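Local coordinates for protein Mono(ADP-ribosyl)transferase SpvB (Salmonella typhimurium, PDB 2GWL) that probably transfers ADP-ribose from NAD+ to an arginine of host actin, blocking filament assembly, through its C-terminal mono-ADP-ribosyltransferase domain, at residues Val17-Leu22 with Lys106-Thr111; Ser68-Thr73 with Arg134-Val139. One frame throughout, in Å; residues are numbered along the deposited sequence.

Interaction 1: residues Val17-Leu22 with Lys106-Thr111. With NAI (1,4-dihydronicotinamide adenine dinucleotide), chain B.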
ATOM      1  N   VAL A  17      -5.054   4.432  10.523  1.00 38.18           N
ATOM      2  CA  VAL A  17      -6.496   4.380  10.668  1.00 36.77           C
ATOM      3  C   VAL A  17      -7.155   4.143   9.316  1.00 33.97           C
ATOM      4  O   VAL A  17      -8.080   3.366   9.178  1.00 33.67           O
ATOM      5  CB  VAL A  17      -7.011   5.716  11.239  1.00 36.92           C
ATOM      6  CG1 VAL A  17      -8.522   5.715  11.240  1.00 38.52           C
ATOM      7  CG2 VAL A  17      -6.460   5.907  12.649  1.00 39.49           C
ATOM      8  N   ILE A  18      -6.624   4.809   8.325  1.00 31.99           N
ATOM      9  CA  ILE A  18      -7.281   4.892   7.021  1.00 32.47           C
ATOM     10  C   ILE A  18      -7.243   3.547   6.250  1.00 31.05           C
ATOM     11  O   ILE A  18      -8.196   3.193   5.603  1.00 31.58           O
ATOM     12  CB  ILE A  18      -6.651   5.989   6.159  1.00 31.59           C
ATOM     13  CG1 ILE A  18      -7.236   7.381   6.500  1.00 35.77           C
ATOM     14  CG2 ILE A  18      -6.871   5.684   4.680  1.00 35.48           C
ATOM     15  CD1 ILE A  18      -8.760   7.415   6.263  1.00 40.37           C
ATOM     16  N   ASN A  19      -6.148   2.815   6.297  1.00 31.04           N
ATOM     17  CA  ASN A  19      -6.068   1.560   5.534  1.00 30.26           C
ATOM     18  C   ASN A  19      -6.982   0.470   6.073  1.00 30.35           C
ATOM     19  O   ASN A  19      -7.656  -0.214   5.294  1.00 31.70           O
ATOM     20  CB  ASN A  19      -4.605   1.090   5.377  1.00 31.55           C
ATOM     21  CG  ASN A  19      -3.786   2.095   4.540  1.00 30.80           C
ATOM     22  OD1 ASN A  19      -4.316   2.767   3.698  1.00 35.28           O
ATOM     23  ND2 ASN A  19      -2.507   2.091   4.726  1.00 42.30           N
ATOM     24  N   LYS A  20      -7.040   0.320   7.388  1.00 28.76           N
ATOM     25  CA  LYS A  20      -7.997  -0.587   8.008  1.00 29.47           C
ATOM     26  C   LYS A  20      -9.444  -0.157   7.726  1.00 29.25           C
ATOM     27  O   LYS A  20     -10.294  -0.984   7.461  1.00 28.75           O
ATOM     28  CB  LYS A  20      -7.766  -0.644   9.510  1.00 29.67           C
ATOM     29  CG  LYS A  20      -6.424  -1.247   9.907  1.00 31.22           C
ATOM     30  CD  LYS A  20      -6.315  -1.413  11.380  1.00 32.01           C
ATOM     31  CE  LYS A  20      -4.841  -1.637  11.777  1.00 37.89           C
ATOM     32  NZ  LYS A  20      -4.004  -0.367  11.490  1.00 41.60           N
ATOM     33  N   TYR A  21      -9.721   1.138   7.855  1.00 29.59           N
ATOM     34  CA  TYR A  21     -11.064   1.695   7.569  1.00 28.81           C
ATOM     35  C   TYR A  21     -11.477   1.331   6.129  1.00 28.13           C
ATOM     36  O   TYR A  21     -12.518   0.773   5.883  1.00 27.41           O
ATOM     37  CB  TYR A  21     -11.031   3.233   7.705  1.00 29.99           C
ATOM     38  CG  TYR A  21     -12.354   3.938   7.377  1.00 30.14           C
ATOM     39  CD1 TYR A  21     -13.426   3.895   8.247  1.00 29.57           C
ATOM     40  CD2 TYR A  21     -12.538   4.591   6.175  1.00 33.57           C
ATOM     41  CE1 TYR A  21     -14.617   4.516   7.957  1.00 29.63           C
ATOM     42  CE2 TYR A  21     -13.722   5.241   5.879  1.00 30.92           C
ATOM     43  CZ  TYR A  21     -14.752   5.206   6.777  1.00 30.66           C
ATOM     44  OH  TYR A  21     -15.931   5.838   6.462  1.00 31.40           O
ATOM     45  N   LEU A  22     -10.652   1.678   5.162  1.00 27.83           N
ATOM     46  CA  LEU A  22     -10.922   1.292   3.748  1.00 29.29           C
ATOM     47  C   LEU A  22     -10.968  -0.206   3.421  1.00 30.40           C
ATOM     48  O   LEU A  22     -11.662  -0.592   2.474  1.00 30.66           O
ATOM     49  CB  LEU A  22      -9.895   1.921   2.835  1.00 28.57           C
ATOM     50  CG  LEU A  22      -9.954   3.412   2.690  1.00 30.42           C
ATOM     51  CD1 LEU A  22      -8.676   3.900   2.083  1.00 31.23           C
ATOM     52  CD2 LEU A  22     -11.085   3.811   1.798  1.00 31.89           C
ATOM     53  N   LYS A 106      -8.143  -2.237  -1.586  1.00 28.41           N
ATOM     54  CA  LYS A 106      -9.012  -1.163  -1.190  1.00 29.21           C
ATOM     55  C   LYS A 106      -8.314  -0.020  -0.466  1.00 28.12           C
ATOM     56  O   LYS A 106      -8.881   1.077  -0.389  1.00 26.40           O
ATOM     57  CB  LYS A 106     -10.126  -1.739  -0.349  1.00 30.46           C
ATOM     58  CG  LYS A 106     -10.955  -2.796  -1.059  1.00 31.95           C
ATOM     59  CD  LYS A 106     -12.024  -3.314  -0.118  1.00 34.34           C
ATOM     60  CE  LYS A 106     -13.195  -4.104  -0.813  1.00 38.01           C
ATOM     61  NZ  LYS A 106     -14.431  -3.939   0.084  1.00 40.46           N
ATOM     62  N   ALA A 107      -7.138  -0.277   0.120  1.00 25.75           N
ATOM     63  CA  ALA A 107      -6.445   0.749   0.899  1.00 27.53           C
ATOM     64  C   ALA A 107      -5.564   1.515  -0.041  1.00 25.01           C
ATOM     65  O   ALA A 107      -5.489   1.165  -1.209  1.00 26.28           O
ATOM     66  CB  ALA A 107      -5.641   0.067   1.968  1.00 27.77           C
ATOM     67  N   PHE A 108      -4.832   2.480   0.477  1.00 24.93           N
ATOM     68  CA  PHE A 108      -3.727   3.045  -0.256  1.00 25.71           C
ATOM     69  C   PHE A 108      -2.654   1.924  -0.251  1.00 27.70           C
ATOM     70  O   PHE A 108      -2.509   1.216   0.751  1.00 27.56           O
ATOM     71  CB  PHE A 108      -3.198   4.272   0.452  1.00 24.34           C
ATOM     72  CG  PHE A 108      -4.092   5.517   0.324  1.00 21.84           C
ATOM     73  CD1 PHE A 108      -3.757   6.498  -0.584  1.00 22.83           C
ATOM     74  CD2 PHE A 108      -5.144   5.709   1.169  1.00 22.46           C
ATOM     75  CE1 PHE A 108      -4.528   7.649  -0.707  1.00 25.09           C
ATOM     76  CE2 PHE A 108      -5.946   6.874   1.043  1.00 22.60           C
ATOM     77  CZ  PHE A 108      -5.601   7.822   0.120  1.00 24.87           C
ATOM     78  N   MET A 109      -1.931   1.776  -1.356  1.00 28.62           N
ATOM     79  CA  MET A 109      -0.906   0.710  -1.482  1.00 27.58           C
ATOM     80  C   MET A 109       0.496   1.283  -1.528  1.00 27.09           C
ATOM     81  O   MET A 109       0.881   2.045  -2.434  1.00 26.90           O
ATOM     82  CB  MET A 109      -1.219  -0.164  -2.690  1.00 27.83           C
ATOM     83  CG  MET A 109      -0.265  -1.428  -2.828  1.00 30.33           C
ATOM     84  SD  MET A 109      -0.678  -2.288  -4.290  1.00 32.00           S
ATOM     85  CE  MET A 109       0.087  -1.321  -5.635  1.00 30.69           C
ATOM     86  N   SER A 110       1.255   0.960  -0.473  1.00 26.66           N
ATOM     87  CA  SER A 110       2.626   1.377  -0.314  1.00 27.92           C
ATOM     88  C   SER A 110       3.622   0.381  -0.997  1.00 27.26           C
ATOM     89  O   SER A 110       3.565  -0.830  -0.749  1.00 25.09           O
ATOM     90  CB  SER A 110       2.923   1.503   1.168  1.00 29.61           C
ATOM     91  OG  SER A 110       4.191   2.044   1.332  1.00 34.02           O
ATOM     92  N   THR A 111       4.460   0.901  -1.870  1.00 25.78           N
ATOM     93  CA  THR A 111       5.432   0.088  -2.580  1.00 28.02           C
ATOM     94  C   THR A 111       6.777   0.836  -2.527  1.00 28.68           C
ATOM     95  O   THR A 111       6.863   1.988  -2.135  1.00 26.60           O
ATOM     96  CB  THR A 111       5.044  -0.143  -4.044  1.00 26.32           C
ATOM     97  OG1 THR A 111       5.207   1.041  -4.796  1.00 27.47           O
ATOM     98  CG2 THR A 111       3.657  -0.674  -4.250  1.00 28.74           C
TER
HETATM   99  PA  NAI B 592      -0.224  -1.869   4.942  1.00 51.45           P
HETATM  100  O1A NAI B 592      -0.272  -1.387   3.548  1.00 50.38           O
HETATM  101  O2A NAI B 592      -1.329  -1.331   5.780  1.00 52.85           O
HETATM  102  O5B NAI B 592       0.035  -3.468   4.963  1.00 54.05           O
HETATM  103  C5B NAI B 592      -0.929  -4.252   5.560  1.00 53.07           C
HETATM  104  C4B NAI B 592      -0.404  -5.536   6.163  1.00 49.55           C
HETATM  105  O4B NAI B 592      -1.683  -5.906   6.594  1.00 48.17           O
HETATM  106  C3B NAI B 592       0.141  -6.692   5.287  1.00 48.04           C
HETATM  107  O3B NAI B 592       1.498  -7.085   5.537  1.00 46.74           O
HETATM  108  C2B NAI B 592      -0.831  -7.834   5.586  1.00 46.25           C
HETATM  109  O2B NAI B 592      -0.301  -8.725   6.559  1.00 44.72           O
HETATM  110  C1B NAI B 592      -2.078  -7.181   6.195  1.00 46.17           C
HETATM  111  N9A NAI B 592      -3.228  -7.107   5.286  1.00 43.03           N
HETATM  112  C8A NAI B 592      -4.523  -7.267   5.712  1.00 44.06           C
HETATM  113  N7A NAI B 592      -5.348  -7.207   4.648  1.00 42.89           N
HETATM  114  C5A NAI B 592      -4.562  -6.988   3.566  1.00 44.14           C
HETATM  115  C6A NAI B 592      -4.921  -6.841   2.264  1.00 43.74           C
HETATM  116  N6A NAI B 592      -6.215  -7.070   1.976  1.00 44.81           N
HETATM  117  N1A NAI B 592      -3.935  -6.621   1.338  1.00 44.20           N
HETATM  118  C2A NAI B 592      -2.602  -6.561   1.686  1.00 43.01           C
HETATM  119  N3A NAI B 592      -2.245  -6.710   3.000  1.00 43.83           N
HETATM  120  C4A NAI B 592      -3.222  -6.934   3.928  1.00 44.06           C
HETATM  121  O3  NAI B 592       1.187  -1.402   5.578  1.00 53.95           O
HETATM  122  PN  NAI B 592       2.577  -1.271   4.779  1.00 54.51           P
HETATM  123  O1N NAI B 592       2.462  -1.129   3.290  1.00 58.21           O
HETATM  124  O2N NAI B 592       3.389  -2.368   5.343  1.00 58.34           O
HETATM  125  O5D NAI B 592       3.189   0.142   5.246  1.00 52.08           O
HETATM  126  C5D NAI B 592       3.767   0.280   6.527  1.00 53.56           C
HETATM  127  C4D NAI B 592       4.953   1.238   6.401  1.00 52.24           C
HETATM  128  O4D NAI B 592       5.892   0.737   5.465  1.00 50.58           O
HETATM  129  C3D NAI B 592       4.512   2.613   5.910  1.00 51.61           C
HETATM  130  O3D NAI B 592       5.053   3.584   6.780  1.00 49.96           O
HETATM  131  C2D NAI B 592       5.123   2.721   4.535  1.00 48.01           C
HETATM  132  O2D NAI B 592       5.564   4.042   4.422  1.00 46.95           O
HETATM  133  C1D NAI B 592       6.290   1.723   4.555  1.00 47.40           C
HETATM  134  N1N NAI B 592       6.568   1.049   3.264  1.00 48.84           N
HETATM  135  C2N NAI B 592       5.986  -0.173   3.025  1.00 45.69           C
HETATM  136  C3N NAI B 592       6.205  -0.824   1.816  1.00 48.25           C
HETATM  137  C7N NAI B 592       5.963  -2.333   1.722  1.00 48.85           C
HETATM  138  O7N NAI B 592       6.814  -3.051   0.890  1.00 45.62           O
HETATM  139  N7N NAI B 592       5.014  -2.998   2.416  1.00 49.44           N
HETATM  140  C4N NAI B 592       7.030  -0.191   0.868  1.00 44.52           C
HETATM  141  C5N NAI B 592       7.607   1.053   1.118  1.00 46.29           C
HETATM  142  C6N NAI B 592       7.385   1.668   2.333  1.00 45.94           C
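Asn19 and Ala107 bring helix 2-23 against the loop that leads into strand 109-111, and the asparagine side chain is a worked example of how an amide can join a helix to a strand entrance beside a cofactor. Its CB lies 3.7 Å from CB of Ala107, an apolar start where the two backbones come closest. With chi1 at -64°, CG is anti to the carbonyl carbon; Asn19 CG lies 3.8 Å from Ala107 CB, and the amide extends past this methyl toward Phe108. At the tip the two branches part. OD1 accepts the backbone N-H of Phe108, with 3.3 Å between Phe108 N and Asn19 OD1; the bond is bent, 143° at the hydrogen, and the donor sits 45° out of the amide carbonyl plane. ND2 has its hydrogen bond to the hydroxyl of Tyr10, about two and a half turns earlier on the same helix, which helps fix the rotation of the amide; the diphosphate oxygen O2A of NADH lies 3.8 Å from Asn19 ND2.

The Phe108 ring meets the same helix through apolar groups. CG2 of Ile18 approaches the ring edge near its plane, 3.9 Å from Phe108 CD2, while Leu22 CD1 comes in obliquely at 4.1 Å from Phe108 CD2. One residue before Ala107, CB of Lys106 rests 3.4 Å from the backbone O of Leu22, and the lysine tip leads away.

Strand 109-111 then carries Ser110 to the nicotinamide, its OG 3.2 Å from NADH N1N and hydrogen-bonded to Glu147. Arg80, Ser110 and Glu147, the predicted active-site residues, correspond to the Arg-Ser-Glu signature of the toxin-like mono-ADP-ribosyltransferases, with Ser110 and Thr111 opening the Ser-Thr-Ser motif of their NAD-binding cleft.

Interaction 2: residues Ser68-Thr73 with Arg134-Val139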
ATOM      1  N   SER A  68      -2.172  12.500  -6.239  1.00 25.73           N
ATOM      2  CA  SER A  68      -2.367  12.641  -7.682  1.00 26.98           C
ATOM      3  C   SER A  68      -1.612  13.840  -8.274  1.00 26.96           C
ATOM      4  O   SER A  68      -1.191  13.835  -9.447  1.00 26.59           O
ATOM      5  CB  SER A  68      -3.866  12.872  -7.932  1.00 27.94           C
ATOM      6  OG  SER A  68      -4.153  12.707  -9.297  1.00 32.54           O
ATOM      7  N   SER A  69      -1.438  14.849  -7.434  1.00 24.78           N
ATOM      8  CA  SER A  69      -0.804  16.083  -7.821  1.00 26.20           C
ATOM      9  C   SER A  69       0.705  15.981  -7.906  1.00 26.15           C
ATOM     10  O   SER A  69       1.327  16.874  -8.459  1.00 25.23           O
ATOM     11  CB  SER A  69      -1.235  17.208  -6.860  1.00 26.15           C
ATOM     12  OG  SER A  69      -0.509  17.216  -5.642  1.00 27.07           O
ATOM     13  N   LEU A  70       1.298  14.897  -7.378  1.00 25.92           N
ATOM     14  CA  LEU A  70       2.748  14.712  -7.419  1.00 27.23           C
ATOM     15  C   LEU A  70       3.233  14.301  -8.802  1.00 27.01           C
ATOM     16  O   LEU A  70       2.472  13.717  -9.564  1.00 27.17           O
ATOM     17  CB  LEU A  70       3.188  13.656  -6.433  1.00 27.27           C
ATOM     18  CG  LEU A  70       2.819  13.944  -4.990  1.00 28.31           C
ATOM     19  CD1 LEU A  70       3.432  12.877  -4.127  1.00 28.38           C
ATOM     20  CD2 LEU A  70       3.238  15.326  -4.550  1.00 31.78           C
ATOM     21  N   PRO A  71       4.478  14.628  -9.134  1.00 28.38           N
ATOM     22  CA  PRO A  71       5.030  14.304 -10.447  1.00 29.11           C
ATOM     23  C   PRO A  71       5.083  12.789 -10.734  1.00 30.05           C
ATOM     24  O   PRO A  71       5.413  11.985  -9.849  1.00 29.14           O
ATOM     25  CB  PRO A  71       6.473  14.823 -10.358  1.00 29.66           C
ATOM     26  CG  PRO A  71       6.472  15.835  -9.263  1.00 29.87           C
ATOM     27  CD  PRO A  71       5.457  15.348  -8.291  1.00 28.73           C
ATOM     28  N   GLU A  72       4.747  12.423 -11.966  1.00 30.46           N
ATOM     29  CA  GLU A  72       4.919  11.047 -12.416  1.00 31.84           C
ATOM     30  C   GLU A  72       6.384  10.783 -12.701  1.00 32.14           C
ATOM     31  O   GLU A  72       7.151  11.723 -13.020  1.00 32.63           O
ATOM     32  CB  GLU A  72       4.114  10.800 -13.670  1.00 31.96           C
ATOM     33  CG  GLU A  72       2.651  11.014 -13.523  1.00 31.70           C
ATOM     34  CD  GLU A  72       1.913  10.711 -14.821  1.00 34.03           C
ATOM     35  OE1 GLU A  72       1.843   9.536 -15.228  1.00 31.83           O
ATOM     36  OE2 GLU A  72       1.385  11.665 -15.422  1.00 36.52           O
ATOM     37  N   THR A  73       6.757   9.505 -12.646  1.00 32.30           N
ATOM     38  CA  THR A  73       8.135   9.045 -12.875  1.00 32.63           C
ATOM     39  C   THR A  73       8.132   7.886 -13.855  1.00 33.40           C
ATOM     40  O   THR A  73       7.087   7.411 -14.258  1.00 33.58           O
ATOM     41  CB  THR A  73       8.812   8.619 -11.567  1.00 31.74           C
ATOM     42  OG1 THR A  73       7.896   7.880 -10.774  1.00 29.51           O
ATOM     43  CG2 THR A  73       9.235   9.830 -10.743  1.00 32.12           C
ATOM     44  N   ARG A 134       2.612   7.146  -7.259  1.00 23.76           N
ATOM     45  CA  ARG A 134       3.428   8.348  -7.229  1.00 24.14           C
ATOM     46  C   ARG A 134       4.487   8.258  -6.186  1.00 23.16           C
ATOM     47  O   ARG A 134       4.230   7.882  -5.062  1.00 24.03           O
ATOM     48  CB  ARG A 134       2.606   9.660  -6.966  1.00 23.07           C
ATOM     49  CG  ARG A 134       1.561   9.988  -7.959  1.00 24.48           C
ATOM     50  CD  ARG A 134       2.155  10.505  -9.254  1.00 26.82           C
ATOM     51  NE  ARG A 134       1.076  10.848 -10.163  1.00 28.01           N
ATOM     52  CZ  ARG A 134       0.503  10.025 -11.044  1.00 30.94           C
ATOM     53  NH1 ARG A 134       0.909   8.776 -11.191  1.00 27.13           N
ATOM     54  NH2 ARG A 134      -0.485  10.469 -11.815  1.00 30.83           N
ATOM     55  N   ILE A 135       5.701   8.627  -6.566  1.00 23.87           N
ATOM     56  CA  ILE A 135       6.823   8.736  -5.639  1.00 23.98           C
ATOM     57  C   ILE A 135       6.589   9.848  -4.619  1.00 23.47           C
ATOM     58  O   ILE A 135       6.329  10.997  -4.997  1.00 24.23           O
ATOM     59  CB  ILE A 135       8.149   9.026  -6.408  1.00 23.50           C
ATOM     60  CG1 ILE A 135       8.548   7.821  -7.304  1.00 26.69           C
ATOM     61  CG2 ILE A 135       9.285   9.367  -5.438  1.00 23.49           C
ATOM     62  CD1 ILE A 135       8.928   6.585  -6.557  1.00 29.69           C
ATOM     63  N   LEU A 136       6.708   9.558  -3.329  1.00 24.86           N
ATOM     64  CA  LEU A 136       6.382  10.594  -2.314  1.00 24.65           C
ATOM     65  C   LEU A 136       7.449  11.611  -2.131  1.00 25.22           C
ATOM     66  O   LEU A 136       7.157  12.785  -1.919  1.00 25.93           O
ATOM     67  CB  LEU A 136       6.095   9.986  -0.943  1.00 24.08           C
ATOM     68  CG  LEU A 136       4.876   9.077  -0.892  1.00 24.04           C
ATOM     69  CD1 LEU A 136       4.683   8.559   0.497  1.00 27.85           C
ATOM     70  CD2 LEU A 136       3.595   9.839  -1.345  1.00 25.84           C
ATOM     71  N   GLY A 137       8.700  11.189  -2.172  1.00 26.91           N
ATOM     72  CA  GLY A 137       9.810  12.114  -1.989  1.00 27.44           C
ATOM     73  C   GLY A 137       9.689  12.816  -0.638  1.00 28.12           C
ATOM     74  O   GLY A 137       9.414  12.167   0.387  1.00 28.55           O
ATOM     75  N   ASP A 138       9.910  14.119  -0.641  1.00 28.47           N
ATOM     76  CA  ASP A 138       9.878  14.901   0.594  1.00 30.42           C
ATOM     77  C   ASP A 138       8.473  15.118   1.190  1.00 30.39           C
ATOM     78  O   ASP A 138       8.354  15.630   2.288  1.00 29.61           O
ATOM     79  CB  ASP A 138      10.597  16.241   0.409  1.00 31.63           C
ATOM     80  CG  ASP A 138      12.106  16.107   0.555  1.00 35.54           C
ATOM     81  OD1 ASP A 138      12.636  14.975   0.367  1.00 42.57           O
ATOM     82  OD2 ASP A 138      12.764  17.129   0.850  1.00 42.73           O
ATOM     83  N   VAL A 139       7.423  14.707   0.496  1.00 30.24           N
ATOM     84  CA  VAL A 139       6.110  14.629   1.127  1.00 31.72           C
ATOM     85  C   VAL A 139       6.082  13.502   2.185  1.00 32.38           C
ATOM     86  O   VAL A 139       5.281  13.555   3.118  1.00 32.97           O
ATOM     87  CB  VAL A 139       5.022  14.386   0.101  1.00 30.79           C
ATOM     88  CG1 VAL A 139       3.710  14.121   0.799  1.00 34.36           C
ATOM     89  CG2 VAL A 139       4.871  15.612  -0.766  1.00 31.99           C
TER
HETATM   90  O   HOH W   1       5.934   9.216  -9.390  1.00 29.60           O
HETATM   91  O   HOH W   2       6.681  12.292  -7.395  1.00 31.18           O
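Arg134 lies beneath Glu72, and this pair shows how a guanidinium can be covered by a carbon chain as well as approached by a charge. CG of Glu72 sits over the centre of one guanidinium face, 3.4 Å from Arg134 CZ, and the carboxylate is stacked nearly parallel, its plane 17° from that of the guanidinium. Glu72 OE1 remains 4.2 Å from Arg134 NH1 and well out of the guanidinium plane, so any attraction is probably one of charge alone, without a directed N-H. The arginine chain, bent at chi2 (-74°), runs past the backbone of the loop, with Arg134 CD 3.2 Å from Leu70 O. NH1 donates a hydrogen bond to the backbone O of His131.

Apolar contact is made mainly by Leu70. Its CD1 meets Leu136 CD2 at 4.1 Å and its CD2 reaches Val139 CG2, so the two branches touch different residues; Ile4 of helix 2-23 also packs on this leucine.

Water supplies the hydrogen bonds between the backbones. The first donates to Pro71 O, accepts from Ile135 N, which is 2.9 Å from the water oxygen, and is also bonded to Thr73 OG1, which has a second partner in His75. Another donates both to Pro71 O and to Ile135 O, the latter 2.7 Å from the water oxygen.

Pro71 O is gripped by two waters, and strand 134-135, outermost in its three-stranded sheet, satisfies both backbone polar groups of Ile135 through solvent. The chemistry implies a hydrated surface junction in which charge, stacking and bridging water link loop to strand, with Leu70 adding apolar contact.

Overall arrangement
Both interactions reach the same three-stranded antiparallel sheet at its two edges, interaction 1 at the loop leading into strand 109-111 and interaction 2 at strand 134-135, with strand 148-150 running between them. Their centres are about 17 Å apart, and the nearest atoms about 7 Å, without touching. Along the chain the segments alternate, in the order 17-22, 68-73, 106-111, 134-139; one contact joins helix 2-23, and the other the loop after helix 49-68, to this sheet. Interaction 1 is buried beside the NADH pocket, whereas interaction 2 lies at the surface. Glu147 relates the two, being hydrogen-bonded to Ser110 and touched by Leu136, so the predicted active site includes a residue of interaction 1 and borders interaction 2.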